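Local coordinates for CRISPR-associated protein, Cse1 family (Acidimicrobium ferrooxidans, PDB 4H3T) that probably serves as the large Cse1 subunit of a type I-E CRISPR Cascade complex, taking part in the recognition of invading DNA, at residues 11-23 with 29-43. The protein carries 1 engineered substitution. Numbering follows the deposited sequence.
Sequences DLSSEPWLPVRFR and EVSLRDIFVLAHTIV
The indole of W17 meets L32 at its edge, with CZ2 3.9 Å from CG of L32 and CD1 of L32 in the ring plane. L12 CD2 lies over one face of the indole and L18 CD2 over the opposite face, both offset toward the rim. NE1 donates nearly in the ring plane to a lone pair of L12 O. That oxygen also accepts from L32 N (3.1 Å), so two bonds grip it and tie the indole to the helix start. The F22 ring has T41 OG1 at its edge, 3.6 Å from CE1. I42 CG1 and V30 CG1 approach this ring obliquely. F22 CG is anti to its carbonyl carbon (chi1 -79°), which sets the ring alongside T41, both pointing the same way.

Beside the indole, L18 CD1 packs on L32 CD2 at 3.5 Å. Further toward F22, V20 crosses V30 at about a right angle and reaches I35 CD1. P19 and E29 share the other face of the sheet, where E29 CG packs against P19. E29 CB also meets CB of P16, and the carboxylate forms a salt bridge with R162.

R23 bends at chi3 (83°), which brings NH1 to H40 O at 2.9 Å. S31 N-caps helix 32-37: its OG accepts from D34 N at 3.1 Å. The R33 guanidinium reaches D92 and E88 on helix 88-98.

V30 O accepts from both W17 N (3.0 Å) and L18 N (2.9 Å). The first donor stands above the carbonyl plane, the second lies in it. This is a classic beta bulge in the hairpin of strands 18-22 and 27-30. Strand 42-45 pairs with the other edge of 18-22, completing a three-stranded antiparallel sheet, its second connection carrying helix 32-37.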
ATOM      1  N   ASP A  11     -12.748 -11.418 -23.460  1.00 42.90           N
ATOM      2  CA  ASP A  11     -11.389 -11.949 -23.374  1.00 43.36           C
ATOM      3  C   ASP A  11     -10.472 -10.849 -22.822  1.00 45.13           C
ATOM      4  O   ASP A  11     -10.138  -9.888 -23.516  1.00 42.61           O
ATOM      5  CB  ASP A  11     -10.929 -12.475 -24.764  1.00 46.64           C
ATOM      6  CG  ASP A  11      -9.516 -13.075 -24.835  1.00 51.05           C
ATOM      7  OD1 ASP A  11      -8.761 -12.932 -23.886  1.00 49.09           O
ATOM      8  OD2 ASP A  11      -9.175 -13.637 -25.853  1.00 56.13           O
ATOM      9  N   LEU A  12     -10.016 -11.053 -21.601  1.00 41.59           N
ATOM     10  CA  LEU A  12      -9.168 -10.096 -20.876  1.00 41.21           C
ATOM     11  C   LEU A  12      -7.780  -9.970 -21.479  1.00 44.52           C
ATOM     12  O   LEU A  12      -7.058  -9.002 -21.191  1.00 43.80           O
ATOM     13  CB  LEU A  12      -9.083 -10.501 -19.397  1.00 37.83           C
ATOM     14  CG  LEU A  12     -10.390 -10.538 -18.600  1.00 42.77           C
ATOM     15  CD1 LEU A  12     -10.118 -11.069 -17.199  1.00 43.49           C
ATOM     16  CD2 LEU A  12     -11.052  -9.186 -18.570  1.00 40.20           C
ATOM     17  N   SER A  13      -7.372 -10.917 -22.300  1.00 44.42           N
ATOM     18  CA  SER A  13      -6.088 -10.761 -22.984  1.00 43.76           C
ATOM     19  C   SER A  13      -6.178  -9.813 -24.191  1.00 49.26           C
ATOM     20  O   SER A  13      -5.143  -9.341 -24.630  1.00 47.50           O
ATOM     21  CB  SER A  13      -5.540 -12.107 -23.452  1.00 47.58           C
ATOM     22  OG  SER A  13      -6.196 -12.603 -24.612  1.00 46.50           O
ATOM     23  N   SER A  14      -7.385  -9.589 -24.787  1.00 46.81           N
ATOM     24  CA  SER A  14      -7.499  -8.792 -26.007  1.00 46.77           C
ATOM     25  C   SER A  14      -8.512  -7.636 -25.931  1.00 52.50           C
ATOM     26  O   SER A  14      -8.466  -6.754 -26.776  1.00 53.92           O
ATOM     27  CB  SER A  14      -7.844  -9.699 -27.196  1.00 51.25           C
ATOM     28  OG  SER A  14      -8.987 -10.486 -26.891  1.00 56.03           O
ATOM     29  N   GLU A  15      -9.334  -7.570 -24.905  1.00 48.57           N
ATOM     30  CA  GLU A  15     -10.291  -6.454 -24.709  1.00 49.59           C
ATOM     31  C   GLU A  15      -9.732  -5.424 -23.770  1.00 48.83           C
ATOM     32  O   GLU A  15      -9.056  -5.797 -22.814  1.00 44.69           O
ATOM     33  CB  GLU A  15     -11.608  -6.949 -24.075  1.00 50.62           C
ATOM     34  CG  GLU A  15     -12.288  -7.988 -24.907  1.00 55.80           C
ATOM     35  CD  GLU A  15     -13.195  -7.487 -26.000  1.00 78.84           C
ATOM     36  OE1 GLU A  15     -13.043  -6.333 -26.466  1.00 73.05           O
ATOM     37  OE2 GLU A  15     -14.081  -8.276 -26.386  1.00 87.73           O
ATOM     38  N   PRO A  16     -10.119  -4.155 -23.934  1.00 48.07           N
ATOM     39  CA  PRO A  16      -9.561  -3.102 -23.043  1.00 47.52           C
ATOM     40  C   PRO A  16     -10.205  -3.082 -21.651  1.00 48.28           C
ATOM     41  O   PRO A  16     -11.414  -3.059 -21.535  1.00 44.59           O
ATOM     42  CB  PRO A  16      -9.815  -1.795 -23.819  1.00 50.47           C
ATOM     43  CG  PRO A  16     -10.913  -2.091 -24.798  1.00 56.30           C
ATOM     44  CD  PRO A  16     -10.905  -3.584 -25.060  1.00 51.88           C
ATOM     45  N   TRP A  17      -9.394  -3.170 -20.579  1.00 40.98           N
ATOM     46  CA  TRP A  17      -9.947  -3.061 -19.242  1.00 38.28           C
ATOM     47  C   TRP A  17      -8.984  -2.509 -18.177  1.00 42.26           C
ATOM     48  O   TRP A  17      -9.428  -2.298 -17.059  1.00 40.16           O
ATOM     49  CB  TRP A  17     -10.498  -4.432 -18.755  1.00 37.34           C
ATOM     50  CG  TRP A  17      -9.489  -5.512 -18.621  1.00 38.03           C
ATOM     51  CD1 TRP A  17      -8.858  -6.180 -19.629  1.00 41.15           C
ATOM     52  CD2 TRP A  17      -8.988  -6.054 -17.399  1.00 36.93           C
ATOM     53  NE1 TRP A  17      -7.972  -7.083 -19.115  1.00 40.27           N
ATOM     54  CE2 TRP A  17      -8.067  -7.073 -17.743  1.00 39.96           C
ATOM     55  CE3 TRP A  17      -9.317  -5.868 -16.043  1.00 38.47           C
ATOM     56  CZ2 TRP A  17      -7.452  -7.891 -16.778  1.00 39.02           C
ATOM     57  CZ3 TRP A  17      -8.730  -6.690 -15.093  1.00 38.86           C
ATOM     58  CH2 TRP A  17      -7.813  -7.701 -15.463  1.00 38.47           C
ATOM     59  N   LEU A  18      -7.699  -2.336 -18.496  1.00 39.25           N
ATOM     60  CA  LEU A  18      -6.657  -1.900 -17.553  1.00 39.72           C
ATOM     61  C   LEU A  18      -6.348  -0.430 -17.800  1.00 42.90           C
ATOM     62  O   LEU A  18      -5.812  -0.092 -18.840  1.00 41.31           O
ATOM     63  CB  LEU A  18      -5.406  -2.774 -17.731  1.00 39.59           C
ATOM     64  CG  LEU A  18      -5.658  -4.251 -17.457  1.00 43.45           C
ATOM     65  CD1 LEU A  18      -4.568  -5.066 -17.983  1.00 45.55           C
ATOM     66  CD2 LEU A  18      -5.827  -4.531 -15.978  1.00 42.55           C
ATOM     67  N   PRO A  19      -6.766   0.473 -16.895  1.00 42.09           N
ATOM     68  CA  PRO A  19      -6.568   1.911 -17.157  1.00 41.96           C
ATOM     69  C   PRO A  19      -5.118   2.317 -16.929  1.00 42.66           C
ATOM     70  O   PRO A  19      -4.531   2.048 -15.877  1.00 40.08           O
ATOM     71  CB  PRO A  19      -7.524   2.599 -16.174  1.00 42.13           C
ATOM     72  CG  PRO A  19      -7.898   1.596 -15.214  1.00 44.71           C
ATOM     73  CD  PRO A  19      -7.430   0.254 -15.604  1.00 41.51           C
ATOM     74  N   VAL A  20      -4.556   2.961 -17.914  1.00 40.31           N
ATOM     75  CA  VAL A  20      -3.163   3.385 -17.862  1.00 40.36           C
ATOM     76  C   VAL A  20      -3.039   4.805 -18.348  1.00 46.45           C
ATOM     77  O   VAL A  20      -3.922   5.332 -19.014  1.00 45.21           O
ATOM     78  CB  VAL A  20      -2.225   2.450 -18.669  1.00 43.84           C
ATOM     79  CG1 VAL A  20      -2.248   1.047 -18.109  1.00 43.13           C
ATOM     80  CG2 VAL A  20      -2.587   2.451 -20.144  1.00 46.41           C
ATOM     81  N   ARG A  21      -1.904   5.399 -18.038  1.00 43.13           N
ATOM     82  CA  ARG A  21      -1.508   6.707 -18.538  1.00 45.26           C
ATOM     83  C   ARG A  21      -0.278   6.513 -19.437  1.00 48.08           C
ATOM     84  O   ARG A  21       0.691   5.887 -19.023  1.00 47.58           O
ATOM     85  CB  ARG A  21      -1.196   7.638 -17.376  1.00 45.16           C
ATOM     86  CG  ARG A  21      -0.662   9.010 -17.808  1.00 51.52           C
ATOM     87  CD  ARG A  21      -0.229   9.747 -16.546  1.00 66.80           C
ATOM     88  NE  ARG A  21      -1.342  10.426 -15.889  1.00 74.89           N
ATOM     89  CZ  ARG A  21      -1.864  11.592 -16.277  1.00 96.58           C
ATOM     90  NH1 ARG A  21      -1.403  12.213 -17.363  1.00 89.96           N
ATOM     91  NH2 ARG A  21      -2.865  12.136 -15.595  1.00 87.17           N
ATOM     92  N   PHE A  22      -0.353   6.984 -20.669  1.00 48.50           N
ATOM     93  CA  PHE A  22       0.705   6.834 -21.655  1.00 50.51           C
ATOM     94  C   PHE A  22       1.716   7.970 -21.498  1.00 55.24           C
ATOM     95  O   PHE A  22       1.362   9.017 -20.960  1.00 53.65           O
ATOM     96  CB  PHE A  22       0.121   6.799 -23.067  1.00 53.66           C
ATOM     97  CG  PHE A  22      -0.463   5.457 -23.430  1.00 52.60           C
ATOM     98  CD1 PHE A  22       0.328   4.477 -24.008  1.00 53.69           C
ATOM     99  CD2 PHE A  22      -1.808   5.168 -23.184  1.00 53.25           C
ATOM    100  CE1 PHE A  22      -0.196   3.229 -24.310  1.00 52.54           C
ATOM    101  CE2 PHE A  22      -2.356   3.959 -23.587  1.00 53.58           C
ATOM    102  CZ  PHE A  22      -1.559   3.011 -24.192  1.00 52.31           C
ATOM    103  N   ARG A  23       2.971   7.753 -21.932  1.00 54.39           N
ATOM    104  CA  ARG A  23       4.037   8.774 -21.866  1.00 55.33           C
ATOM    105  C   ARG A  23       3.675  10.023 -22.711  1.00 60.75           C
ATOM    106  O   ARG A  23       4.053  11.119 -22.338  1.00 59.97           O
ATOM    107  CB  ARG A  23       5.386   8.196 -22.320  1.00 58.49           C
ATOM    108  CG  ARG A  23       5.965   7.242 -21.310  1.00 61.76           C
ATOM    109  CD  ARG A  23       7.093   6.421 -21.904  1.00 70.40           C
ATOM    110  NE  ARG A  23       8.354   7.151 -21.876  1.00 69.36           N
ATOM    111  CZ  ARG A  23       9.489   6.744 -22.440  1.00 89.86           C
ATOM    112  NH1 ARG A  23       9.542   5.575 -23.083  1.00 71.83           N
ATOM    113  NH2 ARG A  23      10.583   7.497 -22.362  1.00 77.08           N
ATOM    114  N   GLU A  29      -7.835   2.569 -21.544  1.00 45.56           N
ATOM    115  CA  GLU A  29      -7.791   1.195 -21.061  1.00 42.67           C
ATOM    116  C   GLU A  29      -7.118   0.316 -22.041  1.00 44.39           C
ATOM    117  O   GLU A  29      -7.300   0.486 -23.241  1.00 44.78           O
ATOM    118  CB  GLU A  29      -9.198   0.678 -20.779  1.00 42.98           C
ATOM    119  CG  GLU A  29      -9.758   1.317 -19.544  1.00 43.11           C
ATOM    120  CD  GLU A  29     -11.198   0.927 -19.270  1.00 50.94           C
ATOM    121  OE1 GLU A  29     -11.741   0.068 -19.994  1.00 73.31           O
ATOM    122  OE2 GLU A  29     -11.791   1.505 -18.340  1.00 52.88           O
ATOM    123  N   VAL A  30      -6.326  -0.651 -21.557  1.00 43.31           N
ATOM    124  CA  VAL A  30      -5.648  -1.585 -22.460  1.00 42.33           C
ATOM    125  C   VAL A  30      -5.960  -3.030 -22.031  1.00 43.97           C
ATOM    126  O   VAL A  30      -6.391  -3.288 -20.904  1.00 42.10           O
ATOM    127  CB  VAL A  30      -4.119  -1.319 -22.524  1.00 46.18           C
ATOM    128  CG1 VAL A  30      -3.827   0.043 -23.149  1.00 46.75           C
ATOM    129  CG2 VAL A  30      -3.428  -1.444 -21.139  1.00 45.63           C
ATOM    130  N   SER A  31      -5.701  -3.951 -22.913  1.00 40.10           N
ATOM    131  CA  SER A  31      -5.833  -5.396 -22.659  1.00 40.37           C
ATOM    132  C   SER A  31      -4.565  -5.894 -21.973  1.00 47.03           C
ATOM    133  O   SER A  31      -3.571  -5.155 -21.910  1.00 44.52           O
ATOM    134  CB  SER A  31      -5.986  -6.108 -23.975  1.00 47.17           C
ATOM    135  OG  SER A  31      -4.809  -5.849 -24.720  1.00 47.77           O
ATOM    136  N   LEU A  32      -4.572  -7.133 -21.511  1.00 42.32           N
ATOM    137  CA  LEU A  32      -3.379  -7.697 -20.898  1.00 43.22           C
ATOM    138  C   LEU A  32      -2.262  -7.887 -21.935  1.00 46.35           C
ATOM    139  O   LEU A  32      -1.123  -7.656 -21.616  1.00 46.70           O
ATOM    140  CB  LEU A  32      -3.634  -9.019 -20.194  1.00 43.21           C
ATOM    141  CG  LEU A  32      -4.418  -8.964 -18.937  1.00 44.94           C
ATOM    142  CD1 LEU A  32      -4.941 -10.338 -18.628  1.00 46.91           C
ATOM    143  CD2 LEU A  32      -3.585  -8.456 -17.790  1.00 42.29           C
ATOM    144  N   ARG A  33      -2.597  -8.178 -23.183  1.00 45.87           N
ATOM    145  CA  ARG A  33      -1.618  -8.297 -24.230  1.00 45.31           C
ATOM    146  C   ARG A  33      -0.936  -6.937 -24.445  1.00 50.73           C
ATOM    147  O   ARG A  33       0.292  -6.871 -24.413  1.00 48.04           O
ATOM    148  CB  ARG A  33      -2.250  -8.844 -25.529  1.00 46.62           C
ATOM    149  CG  ARG A  33      -1.178  -9.184 -26.547  1.00 55.02           C
ATOM    150  CD  ARG A  33      -1.360  -8.418 -27.824  1.00 66.43           C
ATOM    151  NE  ARG A  33      -0.359  -8.797 -28.828  1.00 63.74           N
ATOM    152  CZ  ARG A  33       0.156  -7.959 -29.718  1.00 71.68           C
ATOM    153  NH1 ARG A  33      -0.214  -6.682 -29.730  1.00 55.39           N
ATOM    154  NH2 ARG A  33       1.068  -8.383 -30.593  1.00 60.95           N
ATOM    155  N   ASP A  34      -1.717  -5.869 -24.620  1.00 49.39           N
ATOM    156  CA  ASP A  34      -1.165  -4.522 -24.826  1.00 50.68           C
ATOM    157  C   ASP A  34      -0.450  -3.958 -23.608  1.00 54.32           C
ATOM    158  O   ASP A  34       0.515  -3.240 -23.772  1.00 54.11           O
ATOM    159  CB  ASP A  34      -2.258  -3.535 -25.292  1.00 52.12           C
ATOM    160  CG  ASP A  34      -2.493  -3.650 -26.789  1.00 64.73           C
ATOM    161  OD1 ASP A  34      -1.692  -4.343 -27.461  1.00 66.80           O
ATOM    162  OD2 ASP A  34      -3.492  -3.076 -27.285  1.00 66.05           O
ATOM    163  N   ILE A  35      -0.844  -4.307 -22.417  1.00 48.78           N
ATOM    164  CA  ILE A  35      -0.126  -3.771 -21.257  1.00 47.93           C
ATOM    165  C   ILE A  35       1.369  -4.292 -21.250  1.00 51.36           C
ATOM    166  O   ILE A  35       2.260  -3.563 -20.828  1.00 50.79           O
ATOM    167  CB  ILE A  35      -0.905  -4.000 -19.925  1.00 48.48           C
ATOM    168  CG1 ILE A  35      -0.661  -2.809 -18.963  1.00 50.59           C
ATOM    169  CG2 ILE A  35      -0.599  -5.318 -19.310  1.00 45.37           C
ATOM    170  CD1 ILE A  35      -1.282  -2.864 -17.658  1.00 48.11           C
ATOM    171  N   PHE A  36       1.637  -5.464 -21.812  1.00 46.96           N
ATOM    172  CA  PHE A  36       2.983  -6.007 -21.922  1.00 48.64           C
ATOM    173  C   PHE A  36       3.666  -5.477 -23.170  1.00 52.77           C
ATOM    174  O   PHE A  36       4.769  -4.975 -23.094  1.00 51.43           O
ATOM    175  CB  PHE A  36       2.920  -7.551 -21.942  1.00 50.38           C
ATOM    176  CG  PHE A  36       2.842  -8.043 -20.528  1.00 50.25           C
ATOM    177  CD1 PHE A  36       3.974  -8.085 -19.737  1.00 53.00           C
ATOM    178  CD2 PHE A  36       1.630  -8.445 -19.977  1.00 49.61           C
ATOM    179  CE1 PHE A  36       3.904  -8.503 -18.437  1.00 53.14           C
ATOM    180  CE2 PHE A  36       1.550  -8.818 -18.643  1.00 50.37           C
ATOM    181  CZ  PHE A  36       2.696  -8.872 -17.889  1.00 49.48           C
ATOM    182  N   VAL A  37       2.997  -5.556 -24.312  1.00 50.45           N
ATOM    183  CA  VAL A  37       3.602  -5.124 -25.592  1.00 51.96           C
ATOM    184  C   VAL A  37       3.957  -3.631 -25.524  1.00 54.80           C
ATOM    185  O   VAL A  37       5.037  -3.254 -25.962  1.00 54.71           O
ATOM    186  CB  VAL A  37       2.669  -5.449 -26.787  1.00 53.65           C
ATOM    187  CG1 VAL A  37       3.227  -4.867 -28.112  1.00 55.34           C
ATOM    188  CG2 VAL A  37       2.499  -6.955 -26.895  1.00 53.06           C
ATOM    189  N   LEU A  38       3.103  -2.824 -24.873  1.00 49.60           N
ATOM    190  CA  LEU A  38       3.299  -1.368 -24.811  1.00 49.31           C
ATOM    191  C   LEU A  38       3.843  -0.859 -23.472  1.00 50.91           C
ATOM    192  O   LEU A  38       3.882   0.359 -23.264  1.00 48.38           O
ATOM    193  CB  LEU A  38       1.958  -0.688 -25.118  1.00 48.29           C
ATOM    194  CG  LEU A  38       1.275  -1.048 -26.443  1.00 55.06           C
ATOM    195  CD1 LEU A  38      -0.039  -0.325 -26.564  1.00 55.66           C
ATOM    196  CD2 LEU A  38       2.135  -0.718 -27.614  1.00 57.30           C
ATOM    197  N   ALA A  39       4.319  -1.755 -22.580  1.00 49.20           N
ATOM    198  CA  ALA A  39       4.785  -1.367 -21.245  1.00 45.96           C
ATOM    199  C   ALA A  39       5.862  -0.264 -21.241  1.00 51.15           C
ATOM    200  O   ALA A  39       5.825   0.606 -20.389  1.00 50.82           O
ATOM    201  CB  ALA A  39       5.306  -2.586 -20.507  1.00 47.51           C
ATOM    202  N   HIS A  40       6.744  -0.227 -22.249  1.00 50.80           N
ATOM    203  CA  HIS A  40       7.791   0.797 -22.358  1.00 51.54           C
ATOM    204  C   HIS A  40       7.242   2.184 -22.803  1.00 55.60           C
ATOM    205  O   HIS A  40       7.984   3.159 -22.784  1.00 57.40           O
ATOM    206  CB  HIS A  40       8.871   0.327 -23.329  1.00 53.22           C
ATOM    207  CG  HIS A  40       8.357   0.090 -24.715  1.00 55.58           C
ATOM    208  ND1 HIS A  40       7.394  -0.874 -24.975  1.00 54.28           N
ATOM    209  CD2 HIS A  40       8.632   0.755 -25.862  1.00 60.29           C
ATOM    210  CE1 HIS A  40       7.151  -0.790 -26.281  1.00 56.64           C
ATOM    211  NE2 HIS A  40       7.890   0.157 -26.854  1.00 59.41           N
ATOM    212  N   THR A  41       5.973   2.260 -23.240  1.00 51.35           N
ATOM    213  CA  THR A  41       5.330   3.516 -23.714  1.00 51.64           C
ATOM    214  C   THR A  41       4.349   4.045 -22.650  1.00 53.92           C
ATOM    215  O   THR A  41       3.755   5.110 -22.820  1.00 53.93           O
ATOM    216  CB  THR A  41       4.572   3.288 -25.056  1.00 56.34           C
ATOM    217  OG1 THR A  41       3.346   2.592 -24.815  1.00 52.82           O
ATOM    218  CG2 THR A  41       5.391   2.566 -26.101  1.00 65.20           C
ATOM    219  N   ILE A  42       4.155   3.275 -21.574  1.00 48.83           N
ATOM    220  CA  ILE A  42       3.203   3.591 -20.494  1.00 47.23           C
ATOM    221  C   ILE A  42       3.921   4.113 -19.304  1.00 49.92           C
ATOM    222  O   ILE A  42       4.953   3.563 -18.929  1.00 49.41           O
ATOM    223  CB  ILE A  42       2.397   2.287 -20.171  1.00 47.31           C
ATOM    224  CG1 ILE A  42       1.540   1.889 -21.419  1.00 48.31           C
ATOM    225  CG2 ILE A  42       1.559   2.422 -18.931  1.00 44.07           C
ATOM    226  CD1 ILE A  42       0.913   0.452 -21.347  1.00 45.92           C
ATOM    227  N   VAL A  43       3.387   5.179 -18.700  1.00 48.36           N
ATOM    228  CA  VAL A  43       3.892   5.756 -17.449  1.00 47.30           C
ATOM    229  C   VAL A  43       3.583   4.793 -16.320  1.00 47.82           C
ATOM    230  O   VAL A  43       4.460   4.397 -15.542  1.00 47.59           O
ATOM    231  CB  VAL A  43       3.300   7.174 -17.158  1.00 51.78           C
ATOM    232  CG1 VAL A  43       3.725   7.717 -15.766  1.00 51.48           C
ATOM    233  CG2 VAL A  43       3.742   8.155 -18.231  1.00 52.83           C
TER